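Local coordinates for protein tyrocidine synthetase 3 (Brevibacillus brevis, PDB 2JGP) that is a non-ribosomal peptide synthetase whose carrier and condensation domains take part in forming peptide bonds during assembly of the antibiotic tyrocidine, at residues 284-289 with 427-432; 463-468 with 493-498. All coordinates share one frame; numbering follows the deposited sequence.

Contact 1. Residues 284-289 with 427-432; sequences IPVLNL and LFDTVF
The carboxylate oxygen OD2 of Asp-429 receives a hydrogen bond from a water that in turn accepts the backbone N-H of Leu-287, and the same oxygen is paired with Arg-424 in a salt bridge. This water lies 2.8 Å from Asp-429 OD2 and 2.9 Å from Leu-287 N. The other carboxylate oxygen, OD1, accepts the backbone N-H of Asn-425, which fixes the rotation of the group and would probably favour its ionised form. A second water donates to two carbonyls, reaching Pro-285 O at 2.5 Å and Leu-427 O at 2.6 Å. The two waters are close neighbours.

Here is a worked example of a divided interface: two waters make the polar links between the segments, and methyl groups make the direct contacts. The touching backbones run in nearly the same direction, 20° apart, with no direct hydrogen bond between the two segments. Apolar contacts flank the wet centre. At one end the CD2 methyl of Leu-427 sits against two branches of Ile-284, 3.9 Å from its CD1 and 4.0 Å from its CG2. At the other, Leu-287 has CG anti to its backbone N (chi1 -176°), and the CD2 branch meets Thr-430 CG2 at 4.1 Å. The hydroxyl of Thr-430 is engaged apart from this methyl contact, with Tyr-337 OH and the carbonyl of Leu-465.

The loop 284-289 thus lies along the turn that leads into strand 430-435 of the condensation domain, and reaches its first residue, Thr-430. Leu-287 and Thr-430 both rest on helix 329-345, while Ile-284 packs on strand 350-356 and Leu-427 on strand 373-379.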
# COMPACT_ATOMS: atom_id res chain seq x y z
N ILE A 284 -8.41 -9.97 -20.70
CA ILE A 284 -7.74 -8.95 -19.88
C ILE A 284 -7.30 -7.77 -20.75
O ILE A 284 -6.50 -7.94 -21.67
CB ILE A 284 -6.51 -9.53 -19.15
CG1 ILE A 284 -6.94 -10.63 -18.17
CG2 ILE A 284 -5.76 -8.42 -18.39
CD1 ILE A 284 -5.79 -11.27 -17.42
N PRO A 285 -7.82 -6.56 -20.46
CA PRO A 285 -7.55 -5.40 -21.30
C PRO A 285 -6.15 -4.82 -21.11
O PRO A 285 -5.65 -4.76 -19.99
CB PRO A 285 -8.60 -4.39 -20.84
CG PRO A 285 -8.82 -4.72 -19.42
CD PRO A 285 -8.69 -6.21 -19.32
N VAL A 286 -5.53 -4.40 -22.21
CA VAL A 286 -4.26 -3.68 -22.17
C VAL A 286 -4.54 -2.20 -22.43
O VAL A 286 -5.16 -1.85 -23.44
CB VAL A 286 -3.29 -4.22 -23.24
CG1 VAL A 286 -1.94 -3.55 -23.11
CG2 VAL A 286 -3.15 -5.73 -23.11
N LEU A 287 -4.10 -1.34 -21.51
CA LEU A 287 -4.31 0.10 -21.61
C LEU A 287 -3.62 0.66 -22.85
O LEU A 287 -2.43 0.45 -23.05
CB LEU A 287 -3.77 0.81 -20.37
CG LEU A 287 -3.99 2.32 -20.23
CD1 LEU A 287 -5.46 2.67 -20.12
CD2 LEU A 287 -3.21 2.85 -19.03
N ASN A 288 -4.38 1.37 -23.68
CA ASN A 288 -3.85 1.95 -24.91
C ASN A 288 -3.78 3.47 -24.83
O ASN A 288 -4.47 4.17 -25.56
CB ASN A 288 -4.69 1.51 -26.10
CG ASN A 288 -4.12 1.98 -27.43
OD1 ASN A 288 -4.85 2.43 -28.30
ND2 ASN A 288 -2.80 1.88 -27.59
N LEU A 289 -2.94 3.97 -23.93
CA LEU A 289 -2.72 5.40 -23.83
C LEU A 289 -1.99 5.88 -25.07
O LEU A 289 -1.11 5.18 -25.57
CB LEU A 289 -1.87 5.76 -22.61
CG LEU A 289 -2.57 5.78 -21.26
CD1 LEU A 289 -1.53 6.07 -20.17
CD2 LEU A 289 -3.70 6.79 -21.25
N LEU A 427 -0.82 -7.15 -15.80
CA LEU A 427 -2.16 -6.73 -15.37
C LEU A 427 -2.47 -5.24 -15.49
O LEU A 427 -3.58 -4.88 -15.90
CB LEU A 427 -2.50 -7.25 -13.96
CG LEU A 427 -2.90 -8.72 -13.88
CD1 LEU A 427 -3.15 -9.13 -12.44
CD2 LEU A 427 -4.13 -9.01 -14.74
N PHE A 428 -1.53 -4.37 -15.12
CA PHE A 428 -1.74 -2.92 -15.22
C PHE A 428 -0.46 -2.16 -15.57
O PHE A 428 0.64 -2.56 -15.19
CB PHE A 428 -2.35 -2.36 -13.92
CG PHE A 428 -1.61 -2.75 -12.68
CD1 PHE A 428 -0.52 -2.01 -12.24
CD2 PHE A 428 -2.00 -3.87 -11.95
CE1 PHE A 428 0.18 -2.38 -11.10
CE2 PHE A 428 -1.31 -4.24 -10.80
CZ PHE A 428 -0.22 -3.49 -10.38
N ASP A 429 -0.63 -1.05 -16.29
CA ASP A 429 0.49 -0.20 -16.70
C ASP A 429 0.43 1.19 -16.08
O ASP A 429 1.23 2.06 -16.41
CB ASP A 429 0.51 -0.10 -18.22
CG ASP A 429 0.98 -1.37 -18.86
OD1 ASP A 429 2.10 -1.81 -18.51
OD2 ASP A 429 0.24 -1.95 -19.67
N THR A 430 -0.52 1.38 -15.17
CA THR A 430 -0.59 2.60 -14.39
C THR A 430 -0.95 2.27 -12.94
O THR A 430 -1.58 1.25 -12.68
CB THR A 430 -1.61 3.60 -14.97
OG1 THR A 430 -1.58 4.80 -14.21
CG2 THR A 430 -3.02 3.02 -14.96
N VAL A 431 -0.52 3.14 -12.03
CA VAL A 431 -0.78 2.99 -10.61
C VAL A 431 -1.42 4.28 -10.09
O VAL A 431 -1.09 5.37 -10.55
CB VAL A 431 0.53 2.70 -9.83
CG1 VAL A 431 0.35 2.91 -8.33
CG2 VAL A 431 1.02 1.29 -10.12
N PHE A 432 -2.35 4.12 -9.14
CA PHE A 432 -3.01 5.25 -8.48
C PHE A 432 -2.73 5.17 -6.99
O PHE A 432 -2.88 4.10 -6.40
CB PHE A 432 -4.51 5.20 -8.74
CG PHE A 432 -5.30 6.19 -7.93
CD1 PHE A 432 -5.46 7.49 -8.38
CD2 PHE A 432 -5.86 5.83 -6.72
CE1 PHE A 432 -6.17 8.42 -7.64
CE2 PHE A 432 -6.58 6.75 -5.96
CZ PHE A 432 -6.73 8.04 -6.42
O HOH W 1 -3.77 -4.47 -18.42
O HOH W 2 -2.54 -2.17 -19.18

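Contact 2. Residues 463-468 with 493-498; sequences FDLTFS and ERFSRH
Sheet-on-helix packing in the condensation domain, whose fold is of the chloramphenicol acetyltransferase type, brings strand 465-471 against helix 489-508. The two are joined through the antiparallel partner strand 476-483, which gives a compact strand-strand-helix succession. The contact is wholly apolar, and one helix residue, Phe-495, meets two strand residues that point to the same side of the sheet, Leu-465 and Phe-467.

Phe-495 and Leu-465 reach for each other from opposite directions. With CG set opposite the backbone N (chi1 -177°), the ring of Phe-495 projects from the helix to the sheet, and its CE2 lies 3.9 Å from Leu-465 CD2 and 4.1 Å from Leu-465 CD1, so both methyls of the leucine fork press on the same ring atom. Of these, CD2 comes at the Phe-495 ring obliquely.

Helix 329-345 also packs on Phe-495: Tyr-344 meets the ring edge-to-face, with Leu-340 and Leu-341 touching it as well. The second strand residue touches more lightly, since CE2 of Phe-495 comes to the edge of the Phe-467 ring, near its plane, 4.3 Å from CD1.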
# COMPACT_ATOMS: atom_id res chain seq x y z
N PHE A 463 6.19 2.12 -13.97
CA PHE A 463 5.00 2.00 -14.81
C PHE A 463 4.94 3.13 -15.82
O PHE A 463 5.67 4.11 -15.68
CB PHE A 463 3.75 2.01 -13.93
CG PHE A 463 3.75 0.93 -12.90
CD1 PHE A 463 4.18 1.19 -11.61
CD2 PHE A 463 3.34 -0.36 -13.23
CE1 PHE A 463 4.19 0.18 -10.65
CE2 PHE A 463 3.35 -1.37 -12.28
CZ PHE A 463 3.78 -1.10 -10.98
N ASP A 464 4.08 3.01 -16.83
CA ASP A 464 3.91 4.07 -17.84
C ASP A 464 3.71 5.39 -17.14
O ASP A 464 4.32 6.40 -17.50
CB ASP A 464 2.69 3.81 -18.73
CG ASP A 464 2.92 2.71 -19.72
OD1 ASP A 464 3.97 2.04 -19.65
OD2 ASP A 464 2.04 2.52 -20.58
N LEU A 465 2.85 5.37 -16.13
CA LEU A 465 2.73 6.50 -15.24
C LEU A 465 2.11 6.11 -13.90
O LEU A 465 1.34 5.14 -13.81
CB LEU A 465 1.95 7.65 -15.90
CG LEU A 465 0.43 7.57 -16.01
CD1 LEU A 465 -0.20 8.17 -14.79
CD2 LEU A 465 -0.06 8.32 -17.25
N THR A 466 2.51 6.83 -12.86
CA THR A 466 1.95 6.67 -11.53
C THR A 466 1.27 7.98 -11.16
O THR A 466 1.91 9.03 -11.15
CB THR A 466 3.03 6.35 -10.49
OG1 THR A 466 3.62 5.08 -10.80
CG2 THR A 466 2.45 6.32 -9.08
N PHE A 467 -0.03 7.90 -10.87
CA PHE A 467 -0.84 9.07 -10.58
C PHE A 467 -1.00 9.15 -9.07
O PHE A 467 -1.48 8.20 -8.46
CB PHE A 467 -2.21 8.93 -11.26
CG PHE A 467 -3.12 10.10 -11.07
CD1 PHE A 467 -3.27 11.06 -12.06
CD2 PHE A 467 -3.86 10.24 -9.90
CE1 PHE A 467 -4.11 12.14 -11.88
CE2 PHE A 467 -4.70 11.32 -9.72
CZ PHE A 467 -4.83 12.27 -10.71
N SER A 468 -0.57 10.25 -8.47
CA SER A 468 -0.56 10.40 -7.02
C SER A 468 -1.34 11.64 -6.58
O SER A 468 -1.01 12.75 -6.97
CB SER A 468 0.87 10.52 -6.50
OG SER A 468 1.56 9.30 -6.66
N GLU A 493 1.36 17.54 -18.24
CA GLU A 493 0.73 18.72 -17.63
C GLU A 493 -0.71 18.89 -18.12
O GLU A 493 -1.60 19.24 -17.35
CB GLU A 493 1.55 19.98 -17.87
CG GLU A 493 2.85 20.02 -17.05
CD GLU A 493 3.74 21.21 -17.35
OE1 GLU A 493 3.46 21.96 -18.32
OE2 GLU A 493 4.73 21.40 -16.62
N ARG A 494 -0.95 18.61 -19.40
CA ARG A 494 -2.31 18.66 -19.97
C ARG A 494 -3.19 17.53 -19.43
O ARG A 494 -4.37 17.74 -19.15
CB ARG A 494 -2.25 18.61 -21.50
CG ARG A 494 -3.61 18.75 -22.18
CD ARG A 494 -3.50 18.73 -23.70
NE ARG A 494 -2.73 19.87 -24.21
CZ ARG A 494 -1.49 19.82 -24.68
NH1 ARG A 494 -0.81 18.68 -24.75
NH2 ARG A 494 -0.91 20.94 -25.10
N PHE A 495 -2.60 16.34 -19.31
CA PHE A 495 -3.23 15.16 -18.71
C PHE A 495 -3.75 15.48 -17.31
O PHE A 495 -4.87 15.13 -16.96
CB PHE A 495 -2.19 14.03 -18.66
CG PHE A 495 -2.69 12.72 -18.12
CD1 PHE A 495 -3.47 11.88 -18.90
CD2 PHE A 495 -2.31 12.28 -16.85
CE1 PHE A 495 -3.90 10.64 -18.41
CE2 PHE A 495 -2.73 11.06 -16.35
CZ PHE A 495 -3.53 10.23 -17.14
N SER A 496 -2.92 16.17 -16.53
CA SER A 496 -3.27 16.56 -15.16
C SER A 496 -4.41 17.59 -15.11
O SER A 496 -5.32 17.46 -14.31
CB SER A 496 -2.04 17.12 -14.44
OG SER A 496 -0.98 16.18 -14.45
N ARG A 497 -4.33 18.61 -15.97
CA ARG A 497 -5.40 19.61 -16.09
C ARG A 497 -6.72 18.95 -16.47
O ARG A 497 -7.78 19.34 -15.99
CB ARG A 497 -5.05 20.68 -17.13
CG ARG A 497 -3.86 21.56 -16.77
CD ARG A 497 -3.80 22.83 -17.63
NE ARG A 497 -3.58 22.56 -19.05
CZ ARG A 497 -2.40 22.33 -19.62
NH1 ARG A 497 -1.28 22.34 -18.90
NH2 ARG A 497 -2.33 22.09 -20.93
N HIS A 498 -6.65 17.95 -17.36
CA HIS A 498 -7.84 17.21 -17.76
C HIS A 498 -8.45 16.42 -16.60
O HIS A 498 -9.67 16.30 -16.51
CB HIS A 498 -7.54 16.29 -18.95
CG HIS A 498 -7.40 17.01 -20.25
ND1 HIS A 498 -7.81 18.31 -20.44
CD2 HIS A 498 -6.91 16.60 -21.45
CE1 HIS A 498 -7.56 18.68 -21.68
NE2 HIS A 498 -7.02 17.66 -22.32

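Overall arrangement
The centres of the two contacts are 13 Å apart, and each has one segment on the same mixed sheet of the condensation domain. They follow in series along the chain, contact 1 closing before contact 2 begins. Strands 430-435 and 465-471, one from each contact, are parallel neighbours, joined for instance by Val-431 O and Phe-467 N at 2.8 Å, a probable hydrogen bond. Strand 430-435 lies between strands 465-471 and 350-356, bonding to Gly-353 of the latter. Helix 329-345 packs on Leu-287 and Thr-430 in contact 1 and on Leu-465 and Phe-495 in contact 2, and so joins a loop and a C-terminal helix to one sheet of the domain.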